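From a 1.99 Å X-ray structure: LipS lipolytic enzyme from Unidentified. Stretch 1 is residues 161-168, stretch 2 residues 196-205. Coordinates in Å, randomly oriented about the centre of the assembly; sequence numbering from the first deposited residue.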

ATOM      1  N   ASP C 161      -9.532   4.697 -10.129  1.00 24.14           N
ATOM      2  CA  ASP C 161      -8.828   5.545 -11.089  1.00 25.06           C
ATOM      3  C   ASP C 161      -7.447   5.907 -10.542  1.00 24.67           C
ATOM      4  O   ASP C 161      -6.470   5.955 -11.268  1.00 22.29           O
ATOM      5  N   LEU C 162      -7.390   6.263  -9.257  1.00 22.28           N
ATOM      6  CA  LEU C 162      -6.055   6.586  -8.687  1.00 23.57           C
ATOM      7  C   LEU C 162      -5.115   5.344  -8.743  1.00 21.16           C
ATOM      8  O   LEU C 162      -3.976   5.430  -9.182  1.00 21.56           O
ATOM      9  N   ALA C 163      -5.650   4.213  -8.268  1.00 21.89           N
ATOM     10  CA  ALA C 163      -4.880   2.937  -8.191  1.00 20.61           C
ATOM     11  C   ALA C 163      -4.364   2.588  -9.616  1.00 20.77           C
ATOM     12  O   ALA C 163      -3.245   2.087  -9.779  1.00 20.95           O
ATOM     13  N   ALA C 164      -5.136   2.929 -10.667  1.00 22.04           N
ATOM     14  CA  ALA C 164      -4.681   2.669 -12.067  1.00 21.90           C
ATOM     15  C   ALA C 164      -3.621   3.584 -12.575  1.00 24.61           C
ATOM     16  O   ALA C 164      -3.042   3.328 -13.650  1.00 23.58           O
ATOM     17  N   LEU C 165      -3.319   4.648 -11.805  1.00 25.11           N
ATOM     18  CA  LEU C 165      -2.152   5.478 -12.096  1.00 24.10           C
ATOM     19  C   LEU C 165      -0.889   5.026 -11.352  1.00 23.87           C
ATOM     20  O   LEU C 165       0.249   5.421 -11.729  1.00 24.72           O
ATOM     21  N   ALA C 166      -1.043   4.163 -10.349  1.00 22.46           N
ATOM     22  CA  ALA C 166       0.152   3.820  -9.510  1.00 20.97           C
ATOM     23  C   ALA C 166       1.302   3.189 -10.278  1.00 20.81           C
ATOM     24  O   ALA C 166       2.484   3.611 -10.176  1.00 20.62           O
ATOM     25  N   PHE C 167       1.014   2.135 -11.064  1.00 21.28           N
ATOM     26  CA  PHE C 167       2.105   1.489 -11.830  1.00 22.13           C
ATOM     27  C   PHE C 167       1.871   1.402 -13.337  1.00 25.59           C
ATOM     28  O   PHE C 167       2.226   0.401 -13.962  1.00 26.42           O
ATOM     29  N   ASN C 168       1.289   2.447 -13.892  1.00 27.26           N
ATOM     30  CA  ASN C 168       0.809   2.482 -15.247  1.00 29.46           C
ATOM     31  C   ASN C 168       1.936   2.859 -16.166  1.00 31.21           C
ATOM     32  O   ASN C 168       2.370   4.006 -16.140  1.00 31.58           O
ATOM     33  N   PRO C 196       1.718  14.923  -9.609  1.00 25.91           N
ATOM     34  CA  PRO C 196       2.771  14.182 -10.306  1.00 25.71           C
ATOM     35  C   PRO C 196       2.521  12.649 -10.133  1.00 25.85           C
ATOM     36  O   PRO C 196       2.574  12.075  -9.020  1.00 24.52           O
ATOM     37  N   VAL C 197       2.176  12.031 -11.249  1.00 25.08           N
ATOM     38  CA  VAL C 197       1.806  10.590 -11.304  1.00 22.25           C
ATOM     39  C   VAL C 197       2.753   9.610 -10.597  1.00 19.52           C
ATOM     40  O   VAL C 197       2.279   8.775  -9.809  1.00 19.67           O
ATOM     41  N   PRO C 198       4.067   9.746 -10.798  1.00 18.87           N
ATOM     42  CA  PRO C 198       4.884   8.735 -10.126  1.00 20.40           C
ATOM     43  C   PRO C 198       4.810   8.741  -8.589  1.00 20.00           C
ATOM     44  O   PRO C 198       5.319   7.795  -8.012  1.00 21.56           O
ATOM     45  N   ALA C 199       4.294   9.823  -7.971  1.00 17.16           N
ATOM     46  CA  ALA C 199       4.398   9.958  -6.509  1.00 15.85           C
ATOM     47  C   ALA C 199       3.192   9.226  -6.010  1.00 14.74           C
ATOM     48  O   ALA C 199       3.143   8.923  -4.860  1.00 13.52           O
ATOM     49  N   ILE C 200       2.182   8.970  -6.866  1.00 15.69           N
ATOM     50  CA  ILE C 200       0.903   8.323  -6.385  1.00 14.62           C
ATOM     51  C   ILE C 200       1.045   6.945  -5.639  1.00 15.91           C
ATOM     52  O   ILE C 200       0.329   6.662  -4.640  1.00 13.69           O
ATOM     53  N   LYS C 201       1.983   6.137  -6.102  1.00 15.56           N
ATOM     54  CA  LYS C 201       2.184   4.805  -5.485  1.00 16.13           C
ATOM     55  C   LYS C 201       2.556   4.947  -3.942  1.00 17.59           C
ATOM     56  O   LYS C 201       2.027   4.221  -3.076  1.00 16.26           O
ATOM     57  N   HIS C 202       3.352   5.973  -3.639  1.00 15.65           N
ATOM     58  CA  HIS C 202       3.742   6.313  -2.252  1.00 16.31           C
ATOM     59  C   HIS C 202       2.632   6.796  -1.384  1.00 17.15           C
ATOM     60  O   HIS C 202       2.633   6.486  -0.174  1.00 19.56           O
ATOM     61  N   LEU C 203       1.671   7.557  -1.927  1.00 19.15           N
ATOM     62  CA  LEU C 203       0.513   7.876  -1.140  1.00 18.37           C
ATOM     63  C   LEU C 203      -0.214   6.643  -0.691  1.00 18.65           C
ATOM     64  O   LEU C 203      -0.673   6.523   0.485  1.00 19.05           O
ATOM     65  N   ILE C 204      -0.430   5.708  -1.614  1.00 19.07           N
ATOM     66  CA  ILE C 204      -1.253   4.506  -1.300  1.00 17.78           C
ATOM     67  C   ILE C 204      -0.458   3.610  -0.278  1.00 17.04           C
ATOM     68  O   ILE C 204      -1.061   3.050   0.642  1.00 18.88           O
ATOM     69  N   THR C 205       0.855   3.548  -0.436  1.00 16.46           N
ATOM     70  CA  THR C 205       1.721   2.713   0.418  1.00 18.22           C
ATOM     71  C   THR C 205       1.582   3.189   1.895  1.00 19.42           C
ATOM     72  O   THR C 205       1.271   2.398   2.844  1.00 17.50           O
TER

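No direct hydrogen bond joins the two stretches; their polar connection runs through two waters gathered at A166 O. Water 1 donates to A166 O (2.8 Å from the water oxygen) and to V197 O (2.9 Å), and accepts from K201 N at 2.9 Å, with a weak bond from K201 NZ at 3.3 Å. Water 2 donates to A166 O at 2.9 Å and accepts from K201 NZ at 2.8 Å. One carbonyl, A166 O, is thus tied through water to V197 and K201.

The K201 side chain folds back, and its NZ also takes part in this network. Its chi angles, p, t, p, p, bring NZ to P198 O, a 2.8 Å hydrogen bond within its own stretch, while the aliphatic part lies against stretch 1: CE is 3.5 Å from A166 O and 3.7 Å from F167 CE1, approaching the ring obliquely. F167 (chi1 m) starts sideways, but its ring end comes nearer. The A166–K201 CA atoms are 4.6 Å apart, and A166 CB meets K201 CB at 4.2 Å.

The remaining contact is apolar. I200 (m, t) points toward stretch 1: CG2 lies 3.8 Å from L162 CG, while CD1 reaches both leucines, 3.7 Å from L165 CB and 4.1 Å from L162 CD1. L162 (t, p) leaves its backbone sideways, yet its end turns inward, placing CD2 4.3 Å from I204 CD1 and 4.5 Å from L203 CD2. I204 (m, t) also points in, its CD1 lying 4.3 Å from A166 CB and 4.0 Å from A163 CA. L165 (m, t) points toward stretch 2, while V197 (t) sits sideways with CG1 3.6 Å from L165 O. The helix axes cross at -119° with a closest approach of 9.0 Å, and the stretches together bury 466 Å².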

ATOM      1  CB  ASP C 161      -9.596   6.877 -11.264  1.00 26.95           C
ATOM      2  CG  ASP C 161     -10.862   6.761 -12.181  1.00 32.59           C
ATOM      3  OD1 ASP C 161     -11.230   5.665 -12.699  1.00 32.07           O
ATOM      4  OD2 ASP C 161     -11.511   7.827 -12.340  1.00 40.76           O
ATOM      5  CB  LEU C 162      -6.255   6.963  -7.203  1.00 22.18           C
ATOM      6  CG  LEU C 162      -5.077   7.583  -6.551  1.00 24.36           C
ATOM      7  CD1 LEU C 162      -4.880   9.036  -6.972  1.00 23.95           C
ATOM      8  CD2 LEU C 162      -5.363   7.369  -5.057  1.00 23.31           C
ATOM      9  CB  ALA C 163      -5.782   1.870  -7.588  1.00 19.57           C
ATOM     10  CB  ALA C 164      -5.900   2.668 -13.106  1.00 22.18           C
ATOM     11  CB  LEU C 165      -2.464   6.949 -11.770  1.00 24.16           C
ATOM     12  CG  LEU C 165      -3.614   7.504 -12.675  1.00 29.11           C
ATOM     13  CD1 LEU C 165      -4.367   8.701 -11.999  1.00 28.23           C
ATOM     14  CD2 LEU C 165      -3.077   7.805 -14.076  1.00 28.92           C
ATOM     15  CB  ALA C 166      -0.299   2.936  -8.315  1.00 20.04           C
ATOM     16  CB  PHE C 167       2.349   0.054 -11.315  1.00 19.51           C
ATOM     17  CG  PHE C 167       2.842   0.019  -9.897  1.00 20.03           C
ATOM     18  CD1 PHE C 167       4.164   0.337  -9.626  1.00 19.98           C
ATOM     19  CD2 PHE C 167       1.978  -0.252  -8.857  1.00 20.38           C
ATOM     20  CE1 PHE C 167       4.657   0.334  -8.364  1.00 19.01           C
ATOM     21  CE2 PHE C 167       2.462  -0.244  -7.525  1.00 19.98           C
ATOM     22  CZ  PHE C 167       3.798   0.045  -7.278  1.00 18.23           C
ATOM     23  CB  ASN C 168      -0.274   3.544 -15.344  1.00 29.79           C
ATOM     24  CG  ASN C 168      -0.998   3.532 -16.692  1.00 31.17           C
ATOM     25  OD1 ASN C 168      -0.400   3.221 -17.726  1.00 33.05           O
ATOM     26  ND2 ASN C 168      -2.245   3.944 -16.690  1.00 28.82           N
ATOM     27  CB  PRO C 196       4.056  14.530  -9.547  1.00 24.05           C
ATOM     28  CG  PRO C 196       3.649  15.466  -8.505  1.00 27.43           C
ATOM     29  CD  PRO C 196       2.195  15.442  -8.310  1.00 24.87           C
ATOM     30  CB  VAL C 197       1.486  10.218 -12.772  1.00 21.93           C
ATOM     31  CG1 VAL C 197       1.343   8.658 -12.955  1.00 18.53           C
ATOM     32  CG2 VAL C 197       0.212  10.836 -13.105  1.00 21.04           C
ATOM     33  CB  PRO C 198       6.318   9.081 -10.533  1.00 19.51           C
ATOM     34  CG  PRO C 198       6.128   9.798 -11.863  1.00 21.43           C
ATOM     35  CD  PRO C 198       4.894  10.608 -11.655  1.00 20.45           C
ATOM     36  CB  ALA C 199       4.410  11.443  -6.030  1.00 15.14           C
ATOM     37  CB  ILE C 200      -0.145   8.151  -7.556  1.00 16.29           C
ATOM     38  CG1 ILE C 200      -0.557   9.585  -8.119  1.00 17.91           C
ATOM     39  CG2 ILE C 200      -1.294   7.221  -7.136  1.00 15.96           C
ATOM     40  CD1 ILE C 200      -1.534   9.585  -9.350  1.00 18.51           C
ATOM     41  CB  LYS C 201       3.224   4.008  -6.286  1.00 14.78           C
ATOM     42  CG  LYS C 201       4.636   4.461  -6.145  1.00 18.59           C
ATOM     43  CD  LYS C 201       5.673   3.682  -6.990  1.00 20.15           C
ATOM     44  CE  LYS C 201       5.489   3.918  -8.502  1.00 24.37           C
ATOM     45  NZ  LYS C 201       6.003   5.265  -8.987  1.00 25.13           N
ATOM     46  CB  HIS C 202       4.874   7.322  -2.387  1.00 13.70           C
ATOM     47  CG  HIS C 202       6.015   6.700  -3.111  1.00 15.55           C
ATOM     48  ND1 HIS C 202       6.501   7.137  -4.340  1.00 20.05           N
ATOM     49  CD2 HIS C 202       6.770   5.632  -2.761  1.00 12.47           C
ATOM     50  CE1 HIS C 202       7.497   6.353  -4.722  1.00 12.92           C
ATOM     51  NE2 HIS C 202       7.696   5.441  -3.763  1.00 21.23           N
ATOM     52  CB  LEU C 203      -0.447   8.790  -1.913  1.00 18.66           C
ATOM     53  CG  LEU C 203      -1.865   9.082  -1.381  1.00 18.65           C
ATOM     54  CD1 LEU C 203      -1.948   9.808  -0.073  1.00 17.98           C
ATOM     55  CD2 LEU C 203      -2.784   9.881  -2.405  1.00 23.84           C
ATOM     56  CB  ILE C 204      -1.539   3.682  -2.640  1.00 17.77           C
ATOM     57  CG1 ILE C 204      -2.675   4.367  -3.448  1.00 18.77           C
ATOM     58  CG2 ILE C 204      -2.031   2.298  -2.291  1.00 17.29           C
ATOM     59  CD1 ILE C 204      -2.718   4.042  -4.967  1.00 17.78           C
ATOM     60  CB  THR C 205       3.252   2.782   0.013  1.00 19.85           C
ATOM     61  OG1 THR C 205       3.460   2.213  -1.307  1.00 19.55           O
ATOM     62  CG2 THR C 205       4.106   1.975   1.037  1.00 14.78           C
TER
HETATM   63  O   HOH W   1       2.772   6.086  -8.897  1.00 17.12           O
HETATM   64  O   HOH W   2       5.038   4.365 -11.445  1.00 31.74           O